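Local coordinates for protein arginyl-trna synthetase (Thermus thermophilus, PDB 1IQ0) that probably joins L-arginine to tRNA(Arg) at the expense of ATP, as a monomeric class I aminoacyl-tRNA synthetase, at residues A86-A91 with P493-A498; V238-I243 with Y302-A307; F310-I315 with T349-D354; P500-L505 with L567-S572. One frame throughout, in Å; residues are numbered along the deposited sequence.

Contact 1 (A86-A91 with P493-A498); sequences ALLREA and PDLSQA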
# COMPACT_ATOMS: atom_id res chain seq x y z
N ALA A 86 19.69 -27.59 2.78
CA ALA A 86 18.51 -27.05 3.44
C ALA A 86 18.14 -25.71 2.82
O ALA A 86 16.96 -25.41 2.62
CB ALA A 86 18.76 -26.89 4.94
N LEU A 87 19.15 -24.91 2.52
CA LEU A 87 18.96 -23.60 1.91
C LEU A 87 18.22 -23.78 0.57
O LEU A 87 17.20 -23.13 0.31
CB LEU A 87 20.32 -22.95 1.70
CG LEU A 87 20.46 -21.52 1.21
CD1 LEU A 87 21.89 -21.08 1.43
CD2 LEU A 87 20.06 -21.40 -0.26
N LEU A 88 18.74 -24.66 -0.28
CA LEU A 88 18.12 -24.91 -1.58
C LEU A 88 16.71 -25.45 -1.43
O LEU A 88 15.79 -25.01 -2.12
CB LEU A 88 18.96 -25.92 -2.38
CG LEU A 88 20.35 -25.44 -2.78
CD1 LEU A 88 21.20 -26.63 -3.24
CD2 LEU A 88 20.21 -24.41 -3.88
N ARG A 89 16.53 -26.40 -0.52
CA ARG A 89 15.23 -27.00 -0.29
C ARG A 89 14.20 -25.93 0.07
O ARG A 89 13.09 -25.91 -0.48
CB ARG A 89 15.34 -28.04 0.84
CG ARG A 89 14.20 -29.04 0.88
CD ARG A 89 14.52 -30.17 1.85
NE ARG A 89 15.74 -30.89 1.47
CZ ARG A 89 15.87 -31.61 0.36
NH1 ARG A 89 14.86 -31.71 -0.50
NH2 ARG A 89 17.01 -32.22 0.10
N GLU A 90 14.57 -25.04 0.98
CA GLU A 90 13.68 -23.96 1.40
C GLU A 90 13.42 -22.96 0.26
O GLU A 90 12.35 -22.38 0.17
CB GLU A 90 14.28 -23.22 2.61
CG GLU A 90 13.62 -21.88 2.94
CD GLU A 90 12.22 -22.00 3.55
OE1 GLU A 90 11.59 -20.95 3.80
OE2 GLU A 90 11.75 -23.14 3.80
N ALA A 91 14.41 -22.77 -0.61
CA ALA A 91 14.24 -21.84 -1.73
C ALA A 91 13.27 -22.41 -2.76
O ALA A 91 12.53 -21.67 -3.41
CB ALA A 91 15.58 -21.54 -2.40
N PRO A 493 15.06 -32.58 -8.92
CA PRO A 493 16.29 -31.78 -8.93
C PRO A 493 17.38 -32.52 -8.18
O PRO A 493 17.10 -33.21 -7.20
CB PRO A 493 15.89 -30.51 -8.18
CG PRO A 493 14.39 -30.45 -8.36
CD PRO A 493 13.99 -31.88 -8.19
N ASP A 494 18.62 -32.40 -8.64
CA ASP A 494 19.72 -33.04 -7.93
C ASP A 494 20.46 -31.93 -7.20
O ASP A 494 21.37 -31.30 -7.76
CB ASP A 494 20.67 -33.76 -8.89
CG ASP A 494 21.82 -34.45 -8.17
OD1 ASP A 494 21.89 -34.34 -6.92
OD2 ASP A 494 22.65 -35.10 -8.84
N LEU A 495 20.06 -31.68 -5.96
CA LEU A 495 20.65 -30.61 -5.16
C LEU A 495 22.16 -30.69 -5.01
O LEU A 495 22.82 -29.66 -4.88
CB LEU A 495 19.99 -30.58 -3.78
CG LEU A 495 18.46 -30.51 -3.75
CD1 LEU A 495 18.00 -30.32 -2.31
CD2 LEU A 495 17.96 -29.37 -4.61
N SER A 496 22.72 -31.90 -5.05
CA SER A 496 24.17 -32.06 -4.88
C SER A 496 25.00 -31.45 -6.01
O SER A 496 26.19 -31.18 -5.83
CB SER A 496 24.52 -33.55 -4.75
OG SER A 496 24.33 -34.24 -5.98
N GLN A 497 24.39 -31.22 -7.17
CA GLN A 497 25.11 -30.64 -8.30
C GLN A 497 25.10 -29.10 -8.32
O GLN A 497 25.63 -28.48 -9.24
CB GLN A 497 24.55 -31.17 -9.63
CG GLN A 497 24.77 -32.67 -9.85
CD GLN A 497 24.41 -33.11 -11.26
OE1 GLN A 497 24.98 -32.62 -12.24
NE2 GLN A 497 23.45 -34.03 -11.37
N ALA A 498 24.51 -28.49 -7.29
CA ALA A 498 24.44 -27.04 -7.20
C ALA A 498 25.80 -26.35 -7.18
O ALA A 498 26.73 -26.82 -6.52
CB ALA A 498 23.63 -26.64 -5.97
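Apolar packing of a helix against a short 3-10 turn brings Leu-88 and Arg-89 of helix 84-92 up to Leu-495 and Ala-498, at the edge of the DALR anticodon-binding region. Leu-88 enters with one branch: its CD1 lies 3.7 Å from CB of Ala-498 and 3.8 Å from the carbonyl O of Leu-495, so the methyl rests on both ends of the turn. Leu-495 answers with its side chain against Arg-89, the two crossing at about a right angle. Its CD1 sits over one face of the guanidinium, 3.2 Å from NH2 and 3.7 Å from CZ of Arg-89. The arginine chain runs extended as far as CG–CD and then bends at chi3 (-60°), which turns the flat group across the methyl; NH2 also forms a salt bridge with Glu-85, one helical turn back, and this should help to hold the group in place. Behind the apolar surface the turn is braced from within by Asp-494. OD1 receives Ser-496 N in an Asx turn and Ser-496 OG at 2.6 Å, both from the same face of the carboxylate, while OD2 takes NE2 of Gln-497 at 2.9 Å. These bonds tie Asp-494 to the two residues that follow Leu-495. Outside the pair, Leu-495 and Ala-498 also lie on Leu-565 of helix 562-583, and Leu-88 packs on Ala-506 of helix 500-509, so the turn and helix 84-92 close over two helices of the anticodon-binding region.

Contact 2 (V238-I243 with Y302-A307); sequences VWESDI and YAKDIA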
# COMPACT_ATOMS: atom_id res chain seq x y z
N VAL A 238 -18.52 4.61 1.29
CA VAL A 238 -19.27 5.27 2.33
C VAL A 238 -19.49 6.71 1.90
O VAL A 238 -18.53 7.45 1.66
CB VAL A 238 -18.55 5.24 3.70
CG1 VAL A 238 -19.27 6.15 4.68
CG2 VAL A 238 -18.54 3.82 4.25
N TRP A 239 -20.75 7.10 1.80
CA TRP A 239 -21.13 8.45 1.38
C TRP A 239 -21.38 9.39 2.56
O TRP A 239 -22.02 9.02 3.55
CB TRP A 239 -22.39 8.39 0.49
CG TRP A 239 -22.21 7.58 -0.78
CD1 TRP A 239 -21.87 6.26 -0.87
CD2 TRP A 239 -22.31 8.05 -2.13
NE1 TRP A 239 -21.75 5.88 -2.18
CE2 TRP A 239 -22.01 6.96 -2.98
CE3 TRP A 239 -22.61 9.30 -2.71
CZ2 TRP A 239 -22.01 7.07 -4.38
CZ3 TRP A 239 -22.61 9.41 -4.10
CH2 TRP A 239 -22.31 8.30 -4.92
N GLU A 240 -20.87 10.61 2.46
CA GLU A 240 -21.05 11.61 3.49
C GLU A 240 -22.54 11.79 3.83
O GLU A 240 -22.91 11.88 5.01
CB GLU A 240 -20.45 12.95 3.04
CG GLU A 240 -20.63 14.10 4.04
CD GLU A 240 -19.99 13.81 5.39
OE1 GLU A 240 -18.93 13.16 5.44
OE2 GLU A 240 -20.55 14.25 6.41
N SER A 241 -23.41 11.85 2.82
CA SER A 241 -24.84 12.01 3.08
C SER A 241 -25.41 10.86 3.91
O SER A 241 -26.34 11.05 4.69
CB SER A 241 -25.64 12.18 1.78
OG SER A 241 -25.44 11.09 0.89
N ASP A 242 -24.86 9.66 3.74
CA ASP A 242 -25.33 8.51 4.54
C ASP A 242 -24.76 8.64 5.96
O ASP A 242 -25.41 8.24 6.93
CB ASP A 242 -24.87 7.19 3.92
CG ASP A 242 -25.63 6.87 2.64
OD1 ASP A 242 -25.00 6.35 1.69
OD2 ASP A 242 -26.84 7.14 2.59
N ILE A 243 -23.56 9.21 6.09
CA ILE A 243 -22.96 9.41 7.40
C ILE A 243 -23.82 10.39 8.20
O ILE A 243 -23.99 10.25 9.41
CB ILE A 243 -21.50 9.95 7.27
CG1 ILE A 243 -20.55 8.81 6.89
CG2 ILE A 243 -21.07 10.62 8.58
CD1 ILE A 243 -19.07 9.23 6.76
N TYR A 302 -12.67 17.97 12.72
CA TYR A 302 -12.09 17.08 13.72
C TYR A 302 -13.17 16.22 14.37
O TYR A 302 -12.99 15.03 14.56
CB TYR A 302 -11.35 17.90 14.78
CG TYR A 302 -10.05 18.51 14.29
CD1 TYR A 302 -9.30 19.37 15.10
CD2 TYR A 302 -9.55 18.20 13.02
CE1 TYR A 302 -8.08 19.90 14.66
CE2 TYR A 302 -8.34 18.72 12.57
CZ TYR A 302 -7.61 19.56 13.39
OH TYR A 302 -6.41 20.06 12.94
N ALA A 303 -14.30 16.83 14.71
CA ALA A 303 -15.40 16.10 15.32
C ALA A 303 -15.92 15.05 14.32
O ALA A 303 -16.18 13.91 14.69
CB ALA A 303 -16.52 17.05 15.73
N LYS A 304 -16.05 15.45 13.06
CA LYS A 304 -16.53 14.53 12.04
C LYS A 304 -15.55 13.38 11.79
O LYS A 304 -15.97 12.25 11.54
CB LYS A 304 -16.83 15.27 10.73
CG LYS A 304 -17.99 16.26 10.84
CD LYS A 304 -18.55 16.69 9.48
CE LYS A 304 -19.11 15.50 8.70
NZ LYS A 304 -20.18 14.74 9.45
N ASP A 305 -14.24 13.67 11.85
CA ASP A 305 -13.25 12.61 11.65
C ASP A 305 -13.35 11.61 12.80
O ASP A 305 -13.24 10.40 12.60
CB ASP A 305 -11.82 13.18 11.59
CG ASP A 305 -11.55 13.95 10.31
OD1 ASP A 305 -12.20 13.65 9.28
OD2 ASP A 305 -10.67 14.83 10.31
N ILE A 306 -13.56 12.13 14.01
CA ILE A 306 -13.70 11.26 15.17
C ILE A 306 -14.92 10.35 15.04
O ILE A 306 -14.83 9.14 15.27
CB ILE A 306 -13.81 12.09 16.47
CG1 ILE A 306 -12.47 12.78 16.76
CG2 ILE A 306 -14.18 11.19 17.66
CD1 ILE A 306 -12.55 13.85 17.84
N ALA A 307 -16.06 10.92 14.66
CA ALA A 307 -17.30 10.17 14.49
C ALA A 307 -17.10 8.98 13.54
O ALA A 307 -17.45 7.85 13.87
CB ALA A 307 -18.41 11.08 13.94
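Glu-240 and Lys-304 meet through a salt bridge, OE2 of the glutamate lying 3.1 Å from NZ of the lysine. The methylene next to the ammonium group comes just as near, with Lys-304 CE 3.0 Å from the same OE2, which means the carboxylate oxygen meets the last C–N segment of the chain from its flank. Ile-243, one turn further along the glutamate's helix, adds a loose apolar neighbour, its CG2 4.3 Å from Lys-304 NZ. The lysine gets there by curling: bends at chi3 (62°) and chi4 (56°) fold the end of the chain round. Glu-240 leaves its backbone with CG opposite the N and then bends at chi2 (60°), so that the carboxylate swings to the lysine although CB does not face helix 301-312. The place is the carboxyl end of strand 236-239, which runs parallel to strand 141-149 in the Rossmann-type sheet of the class I catalytic domain; the chain passes straight from strand into helix 240-245, with Trp-239 at the N-cap position. Ile-243 N to Trp-239 O, at 3.0 Å, closes that first turn. In the next shell, Tyr-148 OH bonds OE1 of Glu-240, giving the buried carboxylate a second partner. Further out, Asp-242 holds the opening of the same helix through a salt bridge to Arg-213 and a hydrogen bond to Ser-335, while on the other side Ala-303 and Ala-307 pack on helix 248-256.

Contact 3 (F310-I315 with T349-D354); sequences FWKMGI and TINVVD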
# COMPACT_ATOMS: atom_id res chain seq x y z
N PHE A 310 -14.90 6.29 14.88
CA PHE A 310 -15.65 5.50 15.85
C PHE A 310 -16.47 4.40 15.18
O PHE A 310 -16.54 3.28 15.67
CB PHE A 310 -16.57 6.40 16.69
CG PHE A 310 -15.88 7.09 17.84
CD1 PHE A 310 -16.62 7.82 18.77
CD2 PHE A 310 -14.50 7.01 18.01
CE1 PHE A 310 -16.01 8.45 19.85
CE2 PHE A 310 -13.88 7.65 19.09
CZ PHE A 310 -14.63 8.37 20.01
N TRP A 311 -17.08 4.73 14.04
CA TRP A 311 -17.88 3.76 13.30
C TRP A 311 -16.98 2.67 12.73
O TRP A 311 -17.31 1.49 12.80
CB TRP A 311 -18.64 4.44 12.16
CG TRP A 311 -19.29 3.45 11.23
CD1 TRP A 311 -20.48 2.80 11.42
CD2 TRP A 311 -18.76 2.96 9.99
NE1 TRP A 311 -20.72 1.93 10.37
CE2 TRP A 311 -19.68 2.01 9.49
CE3 TRP A 311 -17.59 3.22 9.27
CZ2 TRP A 311 -19.46 1.32 8.29
CZ3 TRP A 311 -17.37 2.54 8.07
CH2 TRP A 311 -18.30 1.60 7.60
N LYS A 312 -15.84 3.08 12.17
CA LYS A 312 -14.90 2.12 11.59
C LYS A 312 -14.49 1.05 12.59
O LYS A 312 -14.34 -0.12 12.22
CB LYS A 312 -13.64 2.85 11.11
CG LYS A 312 -13.82 3.72 9.87
CD LYS A 312 -12.48 4.30 9.42
CE LYS A 312 -12.58 5.06 8.10
NZ LYS A 312 -11.26 5.67 7.76
N MET A 313 -14.32 1.44 13.85
CA MET A 313 -13.91 0.50 14.88
C MET A 313 -15.07 -0.10 15.68
O MET A 313 -14.85 -0.72 16.72
CB MET A 313 -12.87 1.15 15.81
CG MET A 313 -11.56 1.50 15.07
SD MET A 313 -10.33 2.39 16.05
CE MET A 313 -8.78 1.48 15.58
N GLY A 314 -16.29 0.09 15.20
CA GLY A 314 -17.45 -0.49 15.87
C GLY A 314 -17.96 0.19 17.13
O GLY A 314 -18.85 -0.33 17.80
N ILE A 315 -17.40 1.34 17.45
CA ILE A 315 -17.82 2.08 18.63
C ILE A 315 -19.20 2.68 18.38
O ILE A 315 -20.02 2.77 19.30
CB ILE A 315 -16.80 3.18 18.95
CG1 ILE A 315 -15.44 2.54 19.25
CG2 ILE A 315 -17.29 4.04 20.10
CD1 ILE A 315 -14.31 3.54 19.44
N THR A 349 -7.01 0.56 11.65
CA THR A 349 -7.40 1.32 10.48
C THR A 349 -6.17 1.97 9.90
O THR A 349 -5.22 2.29 10.62
CB THR A 349 -8.42 2.43 10.81
OG1 THR A 349 -7.87 3.30 11.80
CG2 THR A 349 -9.72 1.83 11.32
N ILE A 350 -6.19 2.15 8.59
CA ILE A 350 -5.09 2.78 7.89
C ILE A 350 -5.66 3.79 6.91
O ILE A 350 -6.42 3.44 6.00
CB ILE A 350 -4.24 1.75 7.13
CG1 ILE A 350 -3.58 0.79 8.13
CG2 ILE A 350 -3.18 2.47 6.30
CD1 ILE A 350 -2.87 -0.40 7.46
N ASN A 351 -5.32 5.05 7.10
CA ASN A 351 -5.78 6.10 6.21
C ASN A 351 -4.61 6.55 5.34
O ASN A 351 -3.59 7.01 5.86
CB ASN A 351 -6.31 7.30 7.01
CG ASN A 351 -7.66 7.03 7.66
OD1 ASN A 351 -8.18 7.88 8.40
ND2 ASN A 351 -8.23 5.87 7.39
N VAL A 352 -4.75 6.40 4.03
CA VAL A 352 -3.71 6.82 3.11
C VAL A 352 -4.00 8.28 2.79
O VAL A 352 -5.02 8.59 2.18
CB VAL A 352 -3.73 5.97 1.82
CG1 VAL A 352 -2.57 6.38 0.90
CG2 VAL A 352 -3.63 4.49 2.17
N VAL A 353 -3.11 9.17 3.20
CA VAL A 353 -3.36 10.59 2.99
C VAL A 353 -2.19 11.45 2.55
O VAL A 353 -1.03 11.20 2.90
CB VAL A 353 -3.93 11.24 4.27
CG1 VAL A 353 -5.30 10.66 4.59
CG2 VAL A 353 -2.98 10.99 5.43
N ASP A 354 -2.52 12.49 1.79
CA ASP A 354 -1.56 13.47 1.31
C ASP A 354 -0.98 14.12 2.57
O ASP A 354 -1.72 14.44 3.49
CB ASP A 354 -2.30 14.51 0.46
CG ASP A 354 -1.46 15.72 0.13
OD1 ASP A 354 -1.98 16.63 -0.56
OD2 ASP A 354 -0.29 15.79 0.55
O HOH W 1 -9.41 3.44 7.68
O HOH W 2 -10.66 7.33 9.86
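Lys-312 stretches from the end of helix 301-312 over the methyl of Thr-349 to the amide of Asn-351. Its CG stands beside the backbone N (chi1 -71°), and every later torsion is near 180°, giving a straight rod that crosses the Thr-349 side chain at about a right angle. CG2 of Thr-349 touches this rod at two points, 4.1 Å from CB and 4.2 Å from CD of Lys-312, and meets CG of Met-313 as well. The threonine torsion (chi1 57°) turns CG2 toward these chains while OG1 bonds Gln-309 NE2. At the far end Lys-312 and Asn-351 approach from opposite directions. NZ lies 3.1 Å from ND2 of Asn-351, but both are donors and no bond joins them. Water links them instead: one water accepts from Lys-312 NZ at 2.7 Å and donates to Asn-351 OD1 at 2.9 Å. A second takes NZ at 2.9 Å and reaches Ile-350 O only weakly. Two waters and a salt bridge to Glu-108 OE2 grip NZ. Just past Lys-312 the helix stops in a Schellman motif: Gly-314, with positive phi, is the C-prime residue, and Ile-315 N bonds Phe-310 O. This is a helix packed on the parallel part of the Rossmann-type sheet, as in class I synthetases, where strand 348-354 lies between strands 104-108 and 380-390 and the lysine reaches the strand that leads to the 'HIGH' region.

Contact 4 (P500-L505 with L567-S572); sequences PYERAL and LSLVQS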
# COMPACT_ATOMS: atom_id res chain seq x y z
N PRO A 500 27.95 -22.38 -6.85
CA PRO A 500 27.77 -21.14 -6.08
C PRO A 500 26.72 -20.22 -6.71
O PRO A 500 26.15 -19.36 -6.03
CB PRO A 500 29.17 -20.52 -6.10
CG PRO A 500 30.06 -21.74 -6.07
CD PRO A 500 29.38 -22.65 -7.09
N TYR A 501 26.45 -20.39 -8.01
CA TYR A 501 25.45 -19.57 -8.70
C TYR A 501 24.05 -19.93 -8.22
O TYR A 501 23.22 -19.05 -8.00
CB TYR A 501 25.50 -19.76 -10.22
CG TYR A 501 26.70 -19.15 -10.90
CD1 TYR A 501 27.78 -19.94 -11.30
CD2 TYR A 501 26.75 -17.78 -11.18
CE1 TYR A 501 28.88 -19.38 -11.96
CE2 TYR A 501 27.84 -17.21 -11.84
CZ TYR A 501 28.90 -18.02 -12.23
OH TYR A 501 29.97 -17.47 -12.89
N GLU A 502 23.78 -21.23 -8.09
CA GLU A 502 22.48 -21.68 -7.62
C GLU A 502 22.29 -21.25 -6.16
O GLU A 502 21.22 -20.77 -5.79
CB GLU A 502 22.36 -23.21 -7.70
CG GLU A 502 22.04 -23.76 -9.07
CD GLU A 502 23.13 -23.49 -10.08
OE1 GLU A 502 22.84 -22.81 -11.08
OE2 GLU A 502 24.28 -23.95 -9.85
N ARG A 503 23.33 -21.42 -5.36
CA ARG A 503 23.28 -21.07 -3.94
C ARG A 503 22.99 -19.59 -3.72
O ARG A 503 22.09 -19.24 -2.97
CB ARG A 503 24.59 -21.45 -3.26
CG ARG A 503 24.59 -21.20 -1.75
CD ARG A 503 25.94 -21.47 -1.12
NE ARG A 503 26.03 -20.91 0.23
CZ ARG A 503 25.40 -21.40 1.29
NH1 ARG A 503 24.65 -22.48 1.17
NH2 ARG A 503 25.52 -20.81 2.47
N ALA A 504 23.76 -18.74 -4.38
CA ALA A 504 23.59 -17.29 -4.25
C ALA A 504 22.17 -16.85 -4.64
O ALA A 504 21.57 -16.04 -3.96
CB ALA A 504 24.62 -16.56 -5.12
N LEU A 505 21.65 -17.39 -5.74
CA LEU A 505 20.31 -17.03 -6.18
C LEU A 505 19.24 -17.56 -5.21
O LEU A 505 18.30 -16.85 -4.87
CB LEU A 505 20.03 -17.57 -7.58
CG LEU A 505 18.62 -17.32 -8.12
CD1 LEU A 505 18.30 -15.82 -8.10
CD2 LEU A 505 18.52 -17.86 -9.54
N LEU A 567 15.88 -25.72 -13.37
CA LEU A 567 14.50 -25.48 -13.78
C LEU A 567 13.63 -25.17 -12.55
O LEU A 567 12.79 -24.28 -12.59
CB LEU A 567 13.94 -26.68 -14.55
CG LEU A 567 14.40 -26.81 -16.01
CD1 LEU A 567 13.96 -28.15 -16.58
CD2 LEU A 567 13.81 -25.67 -16.84
N SER A 568 13.84 -25.91 -11.46
CA SER A 568 13.06 -25.68 -10.24
C SER A 568 13.42 -24.33 -9.62
O SER A 568 12.56 -23.64 -9.07
CB SER A 568 13.31 -26.79 -9.22
OG SER A 568 12.77 -28.02 -9.66
N LEU A 569 14.69 -23.95 -9.72
CA LEU A 569 15.13 -22.67 -9.19
C LEU A 569 14.53 -21.55 -10.05
O LEU A 569 14.10 -20.51 -9.53
CB LEU A 569 16.65 -22.58 -9.21
CG LEU A 569 17.29 -21.36 -8.57
CD1 LEU A 569 16.84 -21.24 -7.11
CD2 LEU A 569 18.81 -21.49 -8.65
N VAL A 570 14.52 -21.76 -11.36
CA VAL A 570 13.96 -20.78 -12.29
C VAL A 570 12.46 -20.64 -12.02
O VAL A 570 11.91 -19.55 -12.05
CB VAL A 570 14.19 -21.22 -13.76
CG1 VAL A 570 13.32 -20.39 -14.70
CG2 VAL A 570 15.68 -21.04 -14.12
N GLN A 571 11.81 -21.77 -11.74
CA GLN A 571 10.38 -21.78 -11.47
C GLN A 571 10.09 -21.02 -10.17
O GLN A 571 9.16 -20.22 -10.10
CB GLN A 571 9.86 -23.21 -11.35
CG GLN A 571 8.38 -23.28 -11.03
CD GLN A 571 7.85 -24.70 -11.00
OE1 GLN A 571 8.31 -25.53 -10.22
NE2 GLN A 571 6.88 -24.98 -11.86
N SER A 572 10.90 -21.28 -9.14
CA SER A 572 10.71 -20.60 -7.87
C SER A 572 10.88 -19.08 -8.06
O SER A 572 10.15 -18.29 -7.46
CB SER A 572 11.71 -21.12 -6.84
OG SER A 572 11.69 -20.33 -5.66
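Leu-569 of helix 562-583 fits against Glu-502 and Leu-505 on helix 500-509, a helix-helix packing inside the DALR anticodon-binding bundle. Its chain starts at CB, which faces the other helix but stays 5.1 Å from CD2 of Leu-505. With CG opposite the backbone N (chi1 -174°), the side chain then projects out from helix 562-583, and CG comes to 3.8 Å from CD2 of Leu-505. The two branches part here. CD1 of Leu-569 stays farther off, 4.4 Å from CG of Leu-505. CD2 does most of the touching: it is 3.7 Å from CD2 of Leu-505, 3.8 Å from the backbone O of Glu-502 and 4.0 Å from CG of Glu-502. One methyl therefore rests between residues one turn apart, on an apolar branch, a backbone carbonyl and the aliphatic part of an acid. Leu-505 meets it slantwise with a single branch, and the same leucine packs on Tyr-542 and Ser-538 of helix 525-544, a third helix of the bundle; Leu-569 also lies on Tyr-542. Ala-506 and Leu-509 extend the contact of Leu-569 along helix 500-509. The glutamate is buried: the bend at chi2 (64°) turns the carboxylate toward polar partners, while CG stays on the leucine; OE1 takes Arg-566 NE in a salt bridge and Tyr-542 OH in a hydrogen bond, and OE2 is bonded to Thr-499 OG1.

In the fold
The four contacts form two pairs on opposite sides of the chain's centre. Contacts 1 and 4, with centres about 8 Å apart, lie in and against the DALR anticodon-binding region; they touch where Ala-91 O meets Ser-572 OG. Contacts 2 and 3, about 11 Å apart between centres, share helix 301-312 and the mixed sheet of the catalytic domain, and Val-238 packs on Trp-311 between them. The centres of contacts 1 and 2 are about 56 Å apart. Along the chain, contacts 2 and 3 follow in series within the long loop closed by contact 1, and contact 4 comes last. Contact 1 thus brings helix 84-92 against the anticodon-binding helices, about 46 Å from contact 3 (centre to centre).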